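Local structure of cell wall surface anchor family protein (Streptococcus agalactiae serogroup V, 3PF2) at residues F202-S207 / F248-L253. The protein forms, as the major pilin GBS80, the shaft of the type 1 pilus on the bacterial surface; this calcium-binding chain is its C-terminal fragment. Residues are numbered along the deposited sequence; the frame is centred on the assembly and turned at random.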
loop_
_atom_site.group_PDB
_atom_site.type_symbol
_atom_site.label_atom_id
_atom_site.label_comp_id
_atom_site.label_asym_id
_atom_site.label_seq_id
_atom_site.Cartn_x
_atom_site.Cartn_y
_atom_site.Cartn_z
ATOM N N PHE A 202 24.434 11.958 4.292
ATOM C CA PHE A 202 23.232 12.791 4.253
ATOM C C PHE A 202 22.135 12.278 5.175
ATOM O O PHE A 202 21.808 11.083 5.157
ATOM C CB PHE A 202 22.648 12.859 2.816
ATOM C CG PHE A 202 23.659 13.201 1.758
ATOM C CD1 PHE A 202 23.788 14.511 1.292
ATOM C CD2 PHE A 202 24.467 12.208 1.212
ATOM C CE1 PHE A 202 24.724 14.829 0.308
ATOM C CE2 PHE A 202 25.418 12.517 0.242
ATOM C CZ PHE A 202 25.531 13.828 -0.217
ATOM N N ASP A 203 21.546 13.185 5.956
ATOM C CA ASP A 203 20.265 12.908 6.614
ATOM C C ASP A 203 19.123 13.010 5.606
ATOM O O ASP A 203 19.025 13.993 4.869
ATOM C CB ASP A 203 19.975 13.919 7.721
ATOM C CG ASP A 203 20.927 13.812 8.900
ATOM O OD1 ASP A 203 21.629 12.783 9.050
ATOM O OD2 ASP A 203 20.947 14.782 9.690
ATOM N N LEU A 204 18.245 12.013 5.602
ATOM C CA LEU A 204 17.052 12.054 4.751
ATOM C C LEU A 204 15.880 12.666 5.508
ATOM O O LEU A 204 15.526 12.202 6.614
ATOM C CB LEU A 204 16.692 10.652 4.241
ATOM C CG LEU A 204 15.345 10.521 3.502
ATOM C CD1 LEU A 204 15.356 11.184 2.113
ATOM C CD2 LEU A 204 14.947 9.049 3.401
ATOM N N LEU A 205 15.290 13.703 4.910
ATOM C CA LEU A 205 14.215 14.481 5.542
ATOM C C LEU A 205 12.974 14.581 4.647
ATOM O O LEU A 205 13.068 14.560 3.416
ATOM C CB LEU A 205 14.706 15.906 5.834
ATOM C CG LEU A 205 16.066 16.104 6.524
ATOM C CD1 LEU A 205 16.414 17.586 6.585
ATOM C CD2 LEU A 205 16.075 15.486 7.917
ATOM N N ALA A 206 11.811 14.725 5.279
ATOM C CA ALA A 206 10.600 15.131 4.573
ATOM C C ALA A 206 10.717 16.599 4.164
ATOM O O ALA A 206 11.662 17.291 4.571
ATOM C CB ALA A 206 9.390 14.941 5.468
ATOM N N SER A 207 9.763 17.079 3.369
ATOM C CA SER A 207 9.797 18.456 2.863
ATOM C C SER A 207 9.761 19.478 4.004
ATOM O O SER A 207 10.337 20.568 3.884
ATOM C CB SER A 207 8.659 18.712 1.869
ATOM O OG SER A 207 7.404 18.639 2.510
ATOM N N PHE A 248 24.447 6.460 -4.728
ATOM C CA PHE A 248 23.606 5.956 -3.663
ATOM C C PHE A 248 22.149 6.103 -4.063
ATOM O O PHE A 248 21.847 6.749 -5.069
ATOM C CB PHE A 248 23.916 6.598 -2.300
ATOM C CG PHE A 248 23.677 8.089 -2.223
ATOM C CD1 PHE A 248 22.540 8.578 -1.575
ATOM C CD2 PHE A 248 24.603 9.000 -2.727
ATOM C CE1 PHE A 248 22.320 9.943 -1.443
ATOM C CE2 PHE A 248 24.391 10.381 -2.614
ATOM C CZ PHE A 248 23.242 10.853 -1.962
ATOM N N GLU A 249 21.268 5.484 -3.287
ATOM C CA GLU A 249 19.842 5.420 -3.629
ATOM C C GLU A 249 18.989 5.376 -2.374
ATOM O O GLU A 249 19.474 5.042 -1.294
ATOM C CB GLU A 249 19.547 4.153 -4.450
ATOM C CG GLU A 249 20.302 4.046 -5.777
ATOM C CD GLU A 249 19.969 2.791 -6.540
ATOM O OE1 GLU A 249 19.284 1.903 -5.973
ATOM O OE2 GLU A 249 20.394 2.702 -7.714
ATOM N N ILE A 250 17.709 5.727 -2.516
ATOM C CA ILE A 250 16.728 5.441 -1.476
ATOM C C ILE A 250 15.537 4.782 -2.169
ATOM O O ILE A 250 15.072 5.263 -3.208
ATOM C CB ILE A 250 16.329 6.714 -0.667
ATOM C CG1 ILE A 250 15.330 6.380 0.454
ATOM C CG2 ILE A 250 15.751 7.798 -1.586
ATOM C CD1 ILE A 250 15.912 5.524 1.582
ATOM N N LYS A 251 15.054 3.685 -1.594
ATOM C CA LYS A 251 13.948 2.932 -2.186
ATOM C C LYS A 251 12.761 2.883 -1.239
ATOM O O LYS A 251 12.907 2.579 -0.051
ATOM C CB LYS A 251 14.379 1.503 -2.553
ATOM C CG LYS A 251 15.584 1.442 -3.492
ATOM C CD LYS A 251 15.904 0.024 -3.947
ATOM C CE LYS A 251 14.927 -0.433 -5.020
ATOM N NZ LYS A 251 15.396 -1.649 -5.766
ATOM N N GLY A 252 11.590 3.209 -1.766
ATOM C CA GLY A 252 10.360 3.003 -1.017
ATOM C C GLY A 252 9.791 4.214 -0.307
ATOM O O GLY A 252 9.232 4.089 0.778
ATOM N N LEU A 253 9.943 5.397 -0.896
ATOM C CA LEU A 253 9.279 6.581 -0.368
ATOM C C LEU A 253 7.978 6.916 -1.092
ATOM O O LEU A 253 7.888 6.803 -2.318
ATOM C CB LEU A 253 10.199 7.804 -0.437
ATOM C CG LEU A 253 11.545 7.660 0.264
ATOM C CD1 LEU A 253 12.390 8.892 -0.088
ATOM C CD2 LEU A 253 11.404 7.487 1.790
#
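The rings of Phe-202 and Phe-248 lie nearly parallel, their planes 18° apart, but they are slid so far along each other that they barely overlap: the centroids stand 5.1 Å apart. The approach is oblique from both rings, with CZ of Phe-248 3.5 Å from CE2 and 3.7 Å from CD2 of Phe-202. Phe-248 also stacks on Phe-186, while Leu-240 and Tyr-227 pack against it; the Phe-202 side chain also touches Leu-270, Glu-272 and Ile-286. The side chain of Phe-248 crosses that of Phe-202 at about a right angle.

The two strands belong to different sheets of the prealbumin-like domain, a beta sandwich, and their axes pass 10.8 Å apart at 33°, too far for backbone pairing, so between these two segments only side chains meet. Further along, Leu-204 and Ile-250 meet tip to tip. Having CG anti to the backbone N (chi1 172°), Leu-204 presents CD2 to CG1 of Ile-250 at 4.0 Å, with Ile-250 CD1 almost as near. The same Leu-204 methyl touches CD2 of Leu-253 at 4.2 Å. Leu-253 points inward just after Gly-252, the two forming a G1 beta bulge against strand 178-190. On the other side of strand 247-253, Glu-249 is salt-bridged to Arg-185 and Lys-251 to Asp-305.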